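Local coordinates for DNA polymerase III, gamma subunit-related protein (Thermotoga maritima, PDB 2GNO), which is of uncertain detailed function but resembles the AAA+ gamma and delta-prime subunits of bacterial DNA polymerase III and probably binds DNA, at residues Glu26-Val34 with Pro160-Thr168; Leu195-Gly203 with Ile236-Arg247. All coordinates share one frame; numbering follows the deposited sequence. Where two conformers were deposited one is given.

Interaction 1 (Glu26-Val34 with Pro160-Thr168); sequences EDLSYPREV and PLLERDFKT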
ATOM      1  N   GLU A  26      11.543  -0.855  -1.100  1.00 27.81           N
ATOM      2  CA  GLU A  26      10.931  -2.062  -0.549  1.00 28.37           C
ATOM      3  C   GLU A  26       9.724  -1.784   0.359  1.00 28.67           C
ATOM      4  O   GLU A  26       8.879  -2.665   0.512  1.00 27.77           O
ATOM      5  CB  GLU A  26      11.970  -2.915   0.207  1.00 27.72           C
ATOM      6  N   ASP A  27       9.633  -0.589   0.957  1.00 28.30           N
ATOM      7  CA  ASP A  27       8.504  -0.246   1.846  1.00 28.43           C
ATOM      8  C   ASP A  27       7.205  -0.295   1.056  1.00 27.03           C
ATOM      9  O   ASP A  27       7.217  -0.068  -0.156  1.00 24.85           O
ATOM     10  CB  ASP A  27       8.736   1.117   2.526  1.00 29.95           C
ATOM     11  CG  ASP A  27       7.673   1.457   3.582  1.00 31.06           C
ATOM     12  OD1 ASP A  27       6.554   1.866   3.228  1.00 29.80           O
ATOM     13  OD2 ASP A  27       7.980   1.411   4.788  1.00 32.71           O
ATOM     14  N   LEU A  28       6.099  -0.624   1.718  1.00 27.44           N
ATOM     15  CA  LEU A  28       4.791  -0.723   1.027  1.00 28.40           C
ATOM     16  C   LEU A  28       4.225   0.593   0.504  1.00 28.59           C
ATOM     17  O   LEU A  28       3.551   0.603  -0.533  1.00 29.16           O
ATOM     18  CB  LEU A  28       3.724  -1.341   1.939  1.00 29.28           C
ATOM     19  CG  LEU A  28       3.911  -2.772   2.452  1.00 32.98           C
ATOM     20  CD1 LEU A  28       2.767  -3.147   3.386  1.00 37.23           C
ATOM     21  CD2 LEU A  28       4.001  -3.763   1.325  1.00 35.06           C
ATOM     22  N   SER A  29       4.486   1.683   1.229  1.00 27.89           N
ATOM     23  CA  SER A  29       3.987   3.016   0.868  1.00 27.67           C
ATOM     24  C   SER A  29       5.012   4.138   0.722  1.00 26.61           C
ATOM     25  O   SER A  29       4.647   5.161   0.167  1.00 29.44           O
ATOM     26  CB  SER A  29       2.924   3.439   1.891  1.00 25.42           C
ATOM     27  OG  SER A  29       3.463   3.444   3.187  1.00 26.69           O
ATOM     28  N   TYR A  30       6.264   3.975   1.175  1.00 25.96           N
ATOM     29  CA  TYR A  30       7.247   5.060   1.072  1.00 24.25           C
ATOM     30  C   TYR A  30       7.481   5.545  -0.375  1.00 25.56           C
ATOM     31  O   TYR A  30       7.503   6.735  -0.555  1.00 24.42           O
ATOM     32  CB  TYR A  30       8.539   4.748   1.823  1.00 27.46           C
ATOM     33  CG  TYR A  30       9.475   5.904   2.070  1.00 22.44           C
ATOM     34  CD1 TYR A  30       9.078   6.996   2.846  1.00 26.26           C
ATOM     35  CD2 TYR A  30      10.800   5.843   1.665  1.00 24.01           C
ATOM     36  CE1 TYR A  30       9.965   8.038   3.140  1.00 28.78           C
ATOM     37  CE2 TYR A  30      11.693   6.853   1.972  1.00 28.12           C
ATOM     38  CZ  TYR A  30      11.273   7.948   2.701  1.00 27.05           C
ATOM     39  OH  TYR A  30      12.182   8.935   2.969  1.00 26.21           O
ATOM     40  N   PRO A  31       7.648   4.635  -1.381  1.00 25.98           N
ATOM     41  CA  PRO A  31       7.788   5.110  -2.779  1.00 27.00           C
ATOM     42  C   PRO A  31       6.628   6.007  -3.227  1.00 27.59           C
ATOM     43  O   PRO A  31       6.881   7.022  -3.879  1.00 26.28           O
ATOM     44  CB  PRO A  31       7.863   3.827  -3.602  1.00 26.86           C
ATOM     45  CG  PRO A  31       8.446   2.807  -2.606  1.00 27.36           C
ATOM     46  CD  PRO A  31       7.836   3.172  -1.289  1.00 24.72           C
ATOM     47  N   ARG A  32       5.396   5.615  -2.898  0.50 28.47           N
ATOM     48  CA  ARG A  32       4.190   6.384  -3.224  0.50 27.70           C
ATOM     49  C   ARG A  32       4.144   7.738  -2.518  0.50 27.15           C
ATOM     50  O   ARG A  32       3.787   8.734  -3.137  0.50 24.59           O
ATOM     51  CB  ARG A  32       2.933   5.605  -2.845  0.50 27.84           C
ATOM     52  CG  ARG A  32       2.632   4.377  -3.698  0.50 27.64           C
ATOM     53  CD  ARG A  32       1.602   3.491  -3.012  0.50 29.41           C
ATOM     54  NE  ARG A  32       0.413   4.253  -2.612  0.50 31.74           N
ATOM     55  CZ  ARG A  32      -0.673   4.482  -3.358  0.50 31.85           C
ATOM     56  NH1 ARG A  32      -0.818   3.963  -4.564  0.50 21.87           N
ATOM     57  NH2 ARG A  32      -1.661   5.221  -2.854  0.50 39.71           N
ATOM     58  N   GLU A  33       4.483   7.757  -1.229  1.00 25.81           N
ATOM     59  CA  GLU A  33       4.489   9.002  -0.419  1.00 26.06           C
ATOM     60  C   GLU A  33       5.604   9.964  -0.777  1.00 24.74           C
ATOM     61  O   GLU A  33       5.414  11.181  -0.722  1.00 24.18           O
ATOM     62  CB  GLU A  33       4.507   8.684   1.063  1.00 27.50           C
ATOM     63  CG  GLU A  33       3.244   7.976   1.521  1.00 34.07           C
ATOM     64  CD  GLU A  33       2.002   8.798   1.310  1.00 33.94           C
ATOM     65  OE1 GLU A  33       2.001  10.003   1.621  1.00 38.96           O
ATOM     66  OE2 GLU A  33       1.014   8.231   0.836  1.00 33.37           O
ATOM     67  N   VAL A  34       6.766   9.434  -1.126  1.00 23.85           N
ATOM     68  CA  VAL A  34       7.857  10.276  -1.604  1.00 22.95           C
ATOM     69  C   VAL A  34       7.407  10.961  -2.926  1.00 24.61           C
ATOM     70  O   VAL A  34       7.639  12.172  -3.112  1.00 22.09           O
ATOM     71  CB  VAL A  34       9.154   9.463  -1.820  1.00 24.49           C
ATOM     72  CG1 VAL A  34      10.206  10.300  -2.570  1.00 27.71           C
ATOM     73  CG2 VAL A  34       9.705   8.989  -0.462  1.00 23.93           C
ATOM     74  N   PRO A 160       3.224  -4.724  14.237  1.00 35.51           N
ATOM     75  CA  PRO A 160       4.317  -5.001  13.303  1.00 37.70           C
ATOM     76  C   PRO A 160       4.228  -4.425  11.881  1.00 40.42           C
ATOM     77  O   PRO A 160       5.276  -4.251  11.258  1.00 41.59           O
ATOM     78  CB  PRO A 160       4.341  -6.528  13.249  1.00 37.75           C
ATOM     79  CG  PRO A 160       3.766  -6.952  14.524  1.00 33.40           C
ATOM     80  CD  PRO A 160       2.669  -5.988  14.758  1.00 37.07           C
ATOM     81  N   LEU A 161       3.024  -4.141  11.367  1.00 41.88           N
ATOM     82  CA  LEU A 161       2.887  -3.563  10.012  1.00 43.69           C
ATOM     83  C   LEU A 161       3.530  -2.190   9.840  1.00 43.94           C
ATOM     84  O   LEU A 161       3.953  -1.859   8.724  1.00 44.98           O
ATOM     85  CB  LEU A 161       1.409  -3.421   9.598  1.00 43.98           C
ATOM     86  CG  LEU A 161       1.016  -2.727   8.258  1.00 46.14           C
ATOM     87  CD1 LEU A 161       1.632  -3.386   7.012  1.00 47.72           C
ATOM     88  CD2 LEU A 161      -0.487  -2.689   8.102  1.00 47.14           C
ATOM     89  N   LEU A 162       3.620  -1.418  10.925  1.00 42.02           N
ATOM     90  CA  LEU A 162       4.152  -0.060  10.871  1.00 41.45           C
ATOM     91  C   LEU A 162       5.572   0.035  10.346  1.00 43.30           C
ATOM     92  O   LEU A 162       5.903   0.986   9.656  1.00 43.00           O
ATOM     93  CB  LEU A 162       4.022   0.658  12.215  1.00 39.07           C
ATOM     94  CG  LEU A 162       2.662   0.670  12.912  1.00 35.96           C
ATOM     95  CD1 LEU A 162       2.698   1.653  14.076  1.00 37.92           C
ATOM     96  CD2 LEU A 162       1.540   1.008  11.992  1.00 37.82           C
ATOM     97  N   GLU A 163       6.394  -0.957  10.652  1.00 44.87           N
ATOM     98  CA  GLU A 163       7.772  -0.995  10.186  1.00 46.88           C
ATOM     99  C   GLU A 163       7.886  -1.189   8.657  1.00 46.79           C
ATOM    100  O   GLU A 163       8.938  -0.891   8.096  1.00 44.36           O
ATOM    101  CB  GLU A 163       8.547  -2.091  10.943  1.00 47.49           C
ATOM    102  CG  GLU A 163      10.070  -2.072  10.706  1.00 54.83           C
ATOM    103  CD  GLU A 163      10.843  -3.055  11.566  1.00 60.48           C
ATOM    104  OE1 GLU A 163      10.229  -3.752  12.403  1.00 67.90           O
ATOM    105  OE2 GLU A 163      12.080  -3.131  11.390  1.00 56.93           O
ATOM    106  N   ARG A 164       6.823  -1.674   7.991  1.00 47.27           N
ATOM    107  CA  ARG A 164       6.846  -1.883   6.539  1.00 47.45           C
ATOM    108  C   ARG A 164       5.830  -1.039   5.714  1.00 44.46           C
ATOM    109  O   ARG A 164       5.885  -1.088   4.496  1.00 44.11           O
ATOM    110  CB  ARG A 164       6.775  -3.395   6.228  1.00 50.76           C
ATOM    111  CG  ARG A 164       5.480  -4.122   6.596  1.00 58.30           C
ATOM    112  CD  ARG A 164       5.666  -5.642   6.458  1.00 66.55           C
ATOM    113  NE  ARG A 164       4.425  -6.401   6.665  1.00 71.73           N
ATOM    114  CZ  ARG A 164       3.564  -6.800   5.715  1.00 81.49           C
ATOM    115  NH1 ARG A 164       3.757  -6.546   4.412  1.00 84.44           N
ATOM    116  NH2 ARG A 164       2.473  -7.486   6.074  1.00 85.12           N
ATOM    117  N   ASP A 165       4.961  -0.258   6.374  1.00 40.24           N
ATOM    118  CA  ASP A 165       3.965   0.619   5.746  1.00 43.42           C
ATOM    119  C   ASP A 165       4.153   2.065   6.308  1.00 42.72           C
ATOM    120  O   ASP A 165       3.515   2.447   7.292  1.00 44.99           O
ATOM    121  CB  ASP A 165       2.556   0.070   6.021  1.00 41.24           C
ATOM    122  CG  ASP A 165       1.454   0.871   5.365  1.00 49.81           C
ATOM    123  OD1 ASP A 165       1.732   1.822   4.605  1.00 58.87           O
ATOM    124  OD2 ASP A 165       0.269   0.544   5.615  1.00 43.73           O
ATOM    125  N   PHE A 166       5.013   2.857   5.658  1.00 40.25           N
ATOM    126  CA  PHE A 166       5.313   4.241   6.096  1.00 37.73           C
ATOM    127  C   PHE A 166       4.113   5.119   6.400  1.00 36.18           C
ATOM    128  O   PHE A 166       4.077   5.796   7.423  1.00 34.49           O
ATOM    129  CB  PHE A 166       6.223   4.943   5.070  1.00 38.03           C
ATOM    130  CG  PHE A 166       6.419   6.416   5.333  1.00 38.11           C
ATOM    131  CD1 PHE A 166       7.369   6.856   6.245  1.00 38.02           C
ATOM    132  CD2 PHE A 166       5.644   7.362   4.668  1.00 38.87           C
ATOM    133  CE1 PHE A 166       7.546   8.218   6.482  1.00 43.06           C
ATOM    134  CE2 PHE A 166       5.814   8.725   4.916  1.00 36.64           C
ATOM    135  CZ  PHE A 166       6.761   9.146   5.817  1.00 38.18           C
ATOM    136  N   LYS A 167       3.122   5.097   5.520  1.00 35.35           N
ATOM    137  CA  LYS A 167       1.937   5.947   5.680  1.00 38.02           C
ATOM    138  C   LYS A 167       1.127   5.609   6.906  1.00 38.11           C
ATOM    139  O   LYS A 167       0.602   6.501   7.559  1.00 38.78           O
ATOM    140  CB  LYS A 167       1.019   5.866   4.441  1.00 35.83           C
ATOM    141  CG  LYS A 167      -0.069   6.948   4.438  1.00 41.74           C
ATOM    142  CD  LYS A 167      -0.988   6.884   3.247  1.00 46.24           C
ATOM    143  CE  LYS A 167      -1.981   8.049   3.286  1.00 46.42           C
ATOM    144  NZ  LYS A 167      -2.874   8.044   2.107  1.00 45.17           N
ATOM    145  N   THR A 168       0.973   4.314   7.173  1.00 40.09           N
ATOM    146  CA  THR A 168       0.223   3.840   8.335  1.00 39.39           C
ATOM    147  C   THR A 168       1.052   4.173   9.583  1.00 35.87           C
ATOM    148  O   THR A 168       0.513   4.600  10.608  1.00 36.25           O
ATOM    149  CB  THR A 168      -0.085   2.336   8.175  1.00 41.60           C
ATOM    150  OG1 THR A 168      -0.799   2.150   6.955  1.00 40.19           O
ATOM    151  CG2 THR A 168      -0.926   1.815   9.310  1.00 45.64           C
TER
HETATM  152  O   HOH W   1       7.646   2.382   7.806  1.00 41.07           O
HETATM  153  O   HOH W   2      10.415   0.465   5.409  1.00 50.37           O
HETATM  154  O   HOH W   3      -1.517   9.206   0.180  1.00 48.28           O
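Asp-27 reaches across to the start of helix 166-189, where its OD1 takes the N-H of Phe-166 on the syn lone pair, 3.0 Å from N to OD1 and almost straight (175°). The same oxygen accepts from Ser-29 N, which makes an Asx turn, and from Tyr-30 N, the Asx motif. Holding CG trans to the main-chain nitrogen (chi1 -174°) directs the carboxylate to this spot, so one oxygen grips the first turns of two helices, whose ends probably help to stabilise its charge. A leucine here would probably leave the N-H groups of Ser-29, Tyr-30 and Phe-166 without their common acceptor and let the turn loosen. Ser-29 OG completes the polar centre: it accepts from Lys-167 N at 2.9 Å and donates to Asp-165 OD1 at 2.8 Å. Beside it, Leu-28 N bonds to Arg-164 O at 2.8 Å. Tyr-30 turns an edge onto one face of Phe-166 in a T-shaped pair, centroids 5.0 Å apart and planes at 62°, while Val-34 CG2 lies over a face of the tyrosine ring.

The margins are looser. Glu-33 OE2 and Lys-167 NZ stand 4.1 Å apart, too far for a salt bridge, and a water joins them. Two more waters sit at Asp-27 OD2, one also bonded to Leu-162 O. On another flank Leu-28 CD1 meets Leu-161 CD1 at 3.8 Å, next to the poorly ordered guanidinium of Arg-164. Residues 26-34 run from strand 19-24 into helix 30-43, the P-loop position of an AAA+ module, though their sequence lacks the Walker A Gly-Lys pair. Residues 160-168 are related in sequence to AAA+ lid domains, so the contact is consistent with the base-to-lid junction of that fold.

Interaction 2 (Leu195-Gly203 with Ile236-Arg247); sequences LLKKVLSKG and ITGKDAFLLIQR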
ATOM      1  N   LEU A 195     -18.016  -3.050  12.613  1.00 36.00           N
ATOM      2  CA  LEU A 195     -16.605  -3.345  12.451  1.00 36.16           C
ATOM      3  C   LEU A 195     -16.304  -3.818  11.034  1.00 36.87           C
ATOM      4  O   LEU A 195     -15.275  -3.450  10.472  1.00 38.19           O
ATOM      5  CB  LEU A 195     -16.170  -4.428  13.448  1.00 36.53           C
ATOM      6  CG  LEU A 195     -14.704  -4.893  13.440  1.00 35.79           C
ATOM      7  CD1 LEU A 195     -13.797  -3.720  13.794  1.00 32.70           C
ATOM      8  CD2 LEU A 195     -14.479  -6.067  14.405  1.00 42.41           C
ATOM      9  N   LEU A 196     -17.195  -4.635  10.461  1.00 35.92           N
ATOM     10  CA  LEU A 196     -17.010  -5.147   9.092  1.00 34.83           C
ATOM     11  C   LEU A 196     -17.010  -4.085   7.997  1.00 35.13           C
ATOM     12  O   LEU A 196     -16.513  -4.333   6.903  1.00 29.87           O
ATOM     13  CB  LEU A 196     -18.033  -6.235   8.777  1.00 34.96           C
ATOM     14  CG  LEU A 196     -17.877  -7.510   9.603  1.00 34.06           C
ATOM     15  CD1 LEU A 196     -19.022  -8.463   9.294  1.00 34.39           C
ATOM     16  CD2 LEU A 196     -16.521  -8.169   9.357  1.00 34.14           C
ATOM     17  N   LYS A 197     -17.555  -2.907   8.308  1.00 34.28           N
ATOM     18  CA  LYS A 197     -17.561  -1.778   7.408  1.00 35.43           C
ATOM     19  C   LYS A 197     -16.173  -1.106   7.383  1.00 34.26           C
ATOM     20  O   LYS A 197     -15.941  -0.250   6.538  1.00 35.08           O
ATOM     21  CB  LYS A 197     -18.662  -0.784   7.819  1.00 36.53           C
ATOM     22  CG  LYS A 197     -20.082  -1.385   7.785  1.00 41.09           C
ATOM     23  CD  LYS A 197     -21.143  -0.419   8.301  1.00 49.81           C
ATOM     24  CE  LYS A 197     -22.517  -1.084   8.379  1.00 51.97           C
ATOM     25  NZ  LYS A 197     -23.005  -1.554   7.048  1.00 58.12           N
ATOM     26  N   LYS A 198     -15.258  -1.485   8.289  1.00 33.69           N
ATOM     27  CA  LYS A 198     -13.908  -0.930   8.351  1.00 31.19           C
ATOM     28  C   LYS A 198     -12.784  -1.894   7.971  1.00 32.20           C
ATOM     29  O   LYS A 198     -11.705  -1.440   7.658  1.00 30.03           O
ATOM     30  CB  LYS A 198     -13.625  -0.412   9.760  1.00 30.85           C
ATOM     31  CG  LYS A 198     -14.567   0.700  10.264  1.00 31.64           C
ATOM     32  CD  LYS A 198     -14.191   1.070  11.689  1.00 28.82           C
ATOM     33  CE  LYS A 198     -15.059   2.166  12.272  1.00 35.77           C
ATOM     34  NZ  LYS A 198     -14.857   3.457  11.573  1.00 32.89           N
ATOM     35  N   VAL A 199     -13.023  -3.209   7.971  1.00 32.15           N
ATOM     36  CA  VAL A 199     -11.948  -4.173   7.665  1.00 32.01           C
ATOM     37  C   VAL A 199     -11.326  -4.009   6.268  1.00 32.86           C
ATOM     38  O   VAL A 199     -10.182  -4.416   6.076  1.00 31.07           O
ATOM     39  CB  VAL A 199     -12.355  -5.653   7.945  1.00 30.72           C
ATOM     40  CG1 VAL A 199     -12.831  -5.797   9.384  1.00 27.66           C
ATOM     41  CG2 VAL A 199     -13.433  -6.137   6.982  1.00 29.49           C
ATOM     42  N   LEU A 200     -12.046  -3.403   5.317  1.00 33.50           N
ATOM     43  CA  LEU A 200     -11.518  -3.174   3.979  1.00 34.29           C
ATOM     44  C   LEU A 200     -11.018  -1.730   3.753  1.00 34.59           C
ATOM     45  O   LEU A 200     -10.600  -1.406   2.643  1.00 35.66           O
ATOM     46  CB  LEU A 200     -12.554  -3.556   2.920  1.00 35.76           C
ATOM     47  CG  LEU A 200     -13.090  -4.993   2.971  1.00 40.33           C
ATOM     48  CD1 LEU A 200     -14.151  -5.212   1.904  1.00 43.52           C
ATOM     49  CD2 LEU A 200     -11.985  -6.032   2.816  1.00 41.12           C
ATOM     50  N   SER A 201     -11.018  -0.884   4.789  1.00 33.78           N
ATOM     51  CA  SER A 201     -10.546   0.509   4.658  1.00 33.57           C
ATOM     52  C   SER A 201      -9.038   0.576   4.462  1.00 33.48           C
ATOM     53  O   SER A 201      -8.308  -0.319   4.842  1.00 32.21           O
ATOM     54  CB  SER A 201     -10.880   1.312   5.910  1.00 33.40           C
ATOM     55  OG  SER A 201     -12.265   1.293   6.175  1.00 40.60           O
ATOM     56  N   LYS A 202      -8.558   1.660   3.883  1.00 33.56           N
ATOM     57  CA  LYS A 202      -7.129   1.818   3.678  1.00 33.79           C
ATOM     58  C   LYS A 202      -6.456   2.253   4.970  1.00 32.97           C
ATOM     59  O   LYS A 202      -7.096   2.698   5.927  1.00 35.26           O
ATOM     60  CB  LYS A 202      -6.857   2.880   2.619  1.00 33.60           C
ATOM     61  N   GLY A 203      -5.152   2.081   4.999  1.00 33.01           N
ATOM     62  CA  GLY A 203      -4.357   2.518   6.118  1.00 33.85           C
ATOM     63  C   GLY A 203      -4.555   1.911   7.481  1.00 34.25           C
ATOM     64  O   GLY A 203      -4.893   0.737   7.597  1.00 34.28           O
ATOM     65  N   ILE A 236     -19.351 -10.144   3.829  1.00 37.46           N
ATOM     66  CA  ILE A 236     -18.211  -9.940   2.941  1.00 38.58           C
ATOM     67  C   ILE A 236     -18.067 -11.128   1.977  1.00 39.41           C
ATOM     68  O   ILE A 236     -17.654 -12.212   2.381  1.00 36.47           O
ATOM     69  CB  ILE A 236     -16.953  -9.691   3.786  1.00 40.89           C
ATOM     70  CG1 ILE A 236     -17.157  -8.379   4.595  1.00 39.18           C
ATOM     71  CG2 ILE A 236     -15.718  -9.661   2.877  1.00 44.38           C
ATOM     72  CD1 ILE A 236     -16.047  -7.992   5.485  1.00 43.66           C
ATOM     73  N   THR A 237     -18.378 -10.885   0.697  1.00 39.34           N
ATOM     74  CA  THR A 237     -18.365 -11.910  -0.358  1.00 39.36           C
ATOM     75  C   THR A 237     -17.587 -11.481  -1.611  1.00 39.74           C
ATOM     76  O   THR A 237     -17.237 -10.313  -1.758  1.00 41.33           O
ATOM     77  CB  THR A 237     -19.810 -12.127  -0.818  1.00 39.51           C
ATOM     78  OG1 THR A 237     -20.305 -10.881  -1.317  1.00 35.52           O
ATOM     79  CG2 THR A 237     -20.714 -12.581   0.343  1.00 40.40           C
ATOM     80  N   GLY A 238     -17.352 -12.435  -2.515  1.00 38.01           N
ATOM     81  CA  GLY A 238     -16.647 -12.195  -3.786  1.00 37.19           C
ATOM     82  C   GLY A 238     -15.288 -11.540  -3.661  1.00 36.85           C
ATOM     83  O   GLY A 238     -14.467 -11.977  -2.836  1.00 34.34           O
ATOM     84  N   LYS A 239     -15.063 -10.477  -4.447  1.00 34.67           N
ATOM     85  CA  LYS A 239     -13.791  -9.726  -4.422  1.00 34.89           C
ATOM     86  C   LYS A 239     -13.433  -9.189  -3.031  1.00 33.99           C
ATOM     87  O   LYS A 239     -12.250  -9.154  -2.675  1.00 34.86           O
ATOM     88  CB  LYS A 239     -13.795  -8.585  -5.443  1.00 35.64           C
ATOM     89  N   ASP A 240     -14.444  -8.776  -2.263  1.00 33.72           N
ATOM     90  CA  ASP A 240     -14.237  -8.282  -0.903  1.00 34.31           C
ATOM     91  C   ASP A 240     -13.698  -9.389   0.008  1.00 33.87           C
ATOM     92  O   ASP A 240     -12.823  -9.127   0.840  1.00 34.47           O
ATOM     93  CB  ASP A 240     -15.516  -7.711  -0.284  1.00 34.09           C
ATOM     94  CG  ASP A 240     -15.957  -6.409  -0.911  1.00 39.47           C
ATOM     95  OD1 ASP A 240     -15.277  -5.894  -1.817  1.00 39.49           O
ATOM     96  OD2 ASP A 240     -16.994  -5.884  -0.460  1.00 36.65           O
ATOM     97  N   ALA A 241     -14.265 -10.586  -0.122  1.00 31.79           N
ATOM     98  CA  ALA A 241     -13.831 -11.749   0.622  1.00 31.84           C
ATOM     99  C   ALA A 241     -12.398 -12.103   0.231  1.00 33.42           C
ATOM    100  O   ALA A 241     -11.572 -12.363   1.121  1.00 33.96           O
ATOM    101  CB  ALA A 241     -14.770 -12.918   0.408  1.00 33.39           C
ATOM    102  N   PHE A 242     -12.082 -12.084  -1.071  1.00 32.75           N
ATOM    103  CA  PHE A 242     -10.710 -12.356  -1.520  1.00 32.69           C
ATOM    104  C   PHE A 242      -9.741 -11.334  -0.887  1.00 32.79           C
ATOM    105  O   PHE A 242      -8.686 -11.719  -0.350  1.00 30.33           O
ATOM    106  CB  PHE A 242     -10.611 -12.378  -3.058  1.00 35.27           C
ATOM    107  CG  PHE A 242      -9.216 -12.643  -3.572  1.00 34.75           C
ATOM    108  CD1 PHE A 242      -8.687 -13.927  -3.547  1.00 37.27           C
ATOM    109  CD2 PHE A 242      -8.440 -11.617  -4.087  1.00 38.27           C
ATOM    110  CE1 PHE A 242      -7.398 -14.179  -3.992  1.00 32.08           C
ATOM    111  CE2 PHE A 242      -7.154 -11.862  -4.553  1.00 32.24           C
ATOM    112  CZ  PHE A 242      -6.633 -13.147  -4.509  1.00 37.87           C
ATOM    113  N   LEU A 243     -10.127 -10.054  -0.906  1.00 32.62           N
ATOM    114  CA  LEU A 243      -9.336  -8.973  -0.310  1.00 35.71           C
ATOM    115  C   LEU A 243      -9.147  -9.181   1.190  1.00 34.16           C
ATOM    116  O   LEU A 243      -8.052  -8.986   1.686  1.00 34.07           O
ATOM    117  CB  LEU A 243      -9.991  -7.592  -0.537  1.00 37.20           C
ATOM    118  CG  LEU A 243      -9.348  -6.339   0.100  1.00 47.43           C
ATOM    119  CD1 LEU A 243      -7.852  -6.177  -0.209  1.00 52.70           C
ATOM    120  CD2 LEU A 243     -10.119  -5.090  -0.331  1.00 54.00           C
ATOM    121  N   LEU A 244     -10.215  -9.545   1.904  1.00 34.48           N
ATOM    122  CA  LEU A 244     -10.121  -9.791   3.347  1.00 31.74           C
ATOM    123  C   LEU A 244      -9.195 -10.983   3.588  1.00 31.26           C
ATOM    124  O   LEU A 244      -8.365 -10.933   4.478  1.00 31.89           O
ATOM    125  CB  LEU A 244     -11.504 -10.014   3.955  1.00 33.05           C
ATOM    126  CG  LEU A 244     -11.648 -10.166   5.477  1.00 33.39           C
ATOM    127  CD1 LEU A 244     -11.081  -8.994   6.267  1.00 34.47           C
ATOM    128  CD2 LEU A 244     -13.096 -10.375   5.831  1.00 33.09           C
ATOM    129  N   ILE A 245      -9.330 -12.039   2.795  1.00 28.98           N
ATOM    130  CA  ILE A 245      -8.446 -13.221   2.923  1.00 29.48           C
ATOM    131  C   ILE A 245      -6.986 -12.816   2.828  1.00 28.81           C
ATOM    132  O   ILE A 245      -6.191 -13.175   3.686  1.00 31.86           O
ATOM    133  CB  ILE A 245      -8.771 -14.298   1.868  1.00 27.34           C
ATOM    134  CG1 ILE A 245     -10.086 -14.980   2.239  1.00 28.63           C
ATOM    135  CG2 ILE A 245      -7.643 -15.377   1.783  1.00 27.52           C
ATOM    136  CD1 ILE A 245     -10.641 -15.867   1.161  1.00 30.73           C
ATOM    137  N   GLN A 246      -6.661 -12.054   1.795  1.00 32.24           N
ATOM    138  CA  GLN A 246      -5.290 -11.574   1.587  1.00 33.60           C
ATOM    139  C   GLN A 246      -4.784 -10.769   2.779  1.00 31.70           C
ATOM    140  O   GLN A 246      -3.716 -11.049   3.302  1.00 32.57           O
ATOM    141  CB  GLN A 246      -5.186 -10.759   0.280  1.00 33.00           C
ATOM    142  CG  GLN A 246      -5.422 -11.570  -0.991  1.00 35.96           C
ATOM    143  CD  GLN A 246      -4.396 -12.676  -1.182  1.00 45.56           C
ATOM    144  OE1 GLN A 246      -3.304 -12.626  -0.618  1.00 49.40           O
ATOM    145  NE2 GLN A 246      -4.738 -13.673  -1.993  1.00 51.42           N
ATOM    146  N   ARG A 247      -5.579  -9.816   3.234  1.00 31.56           N
ATOM    147  CA  ARG A 247      -5.179  -8.996   4.369  1.00 34.23           C
ATOM    148  C   ARG A 247      -5.010  -9.777   5.641  1.00 33.66           C
ATOM    149  O   ARG A 247      -4.036  -9.567   6.345  1.00 34.97           O
ATOM    150  CB  ARG A 247      -6.178  -7.897   4.641  1.00 35.62           C
ATOM    151  CG  ARG A 247      -6.248  -6.952   3.541  1.00 43.45           C
ATOM    152  CD  ARG A 247      -7.195  -5.863   3.815  1.00 54.41           C
ATOM    153  NE  ARG A 247      -6.703  -5.011   4.884  1.00 53.41           N
ATOM    154  CZ  ARG A 247      -7.186  -3.808   5.159  1.00 57.00           C
ATOM    155  NH1 ARG A 247      -8.163  -3.270   4.441  1.00 46.86           N
ATOM    156  NH2 ARG A 247      -6.642  -3.121   6.137  1.00 57.76           N
TER
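Leu-200 spreads its two methyls over helix 239-254 and buries more area in this contact than any other residue. CD1 lies 3.6 Å from Asp-240 CB and rests equally against the carboxylate carbon, the two side chains crossing at about a right angle. CD2 reaches one turn further along, 3.8 Å from Leu-243 CD2, with Leu-244 CB a little more distant. The leucine is therefore seated between successive turns of the helix, on its partly exposed flank.

Arg-247 comes from the same helix to meet the backbone carbonyls of the residues before and after Leu-200. Its NH1 donates to Ser-201 O at 3.0 Å, the bond somewhat bent (152°) and the donor tilted from the carbonyl plane. Val-199 O lies over one face of the guanidinium, 2.8 Å from NH1, at an angle too poor for a hydrogen bond. The bend at chi3 (68°) swings the group onto these carbonyls, and Cys-210 of helix 203-219 touches it as well. What it holds is a connection containing a type I beta turn, Lys-198 to Ser-201, between helices 192-195 and 203-219; the partner helix belongs to the all-helical C-terminal domain, which in related polymerase III subunits builds the collar of the assembly.

Ile-236, just ahead of that helix, supplies the buried apolar end. Its CD1 packs against two neighbouring methyls, Val-199 CG2 at 3.5 Å and Leu-196 CD2 at 3.9 Å. Val-199 CG2 also touches Leu-244 CD1 at 3.8 Å, which carries the apolar packing from Ile-236 onto the helix itself.

How the interactions relate
From the N terminus, the chain leaves strand 19-24, enters residues 26-34 and then builds the rest of the parallel sheet before residues 160-168 return to close interaction 1, a loop of 125 intervening residues that joins the ATPase-like base to the lid. Helix 166-189 then leads on toward interaction 2, which closes a much shorter, almost wholly helical loop of 32 residues between 195-203 and 236-247. The two are in series, neither nested nor crossed, with centres about 20 Å apart. They still touch: Thr-168 OG1 packs 3.7 Å from Gly-203 CA, and Arg-164 reaches Arg-250 and His-254 on helix 239-254, linking lid and C-terminal domain.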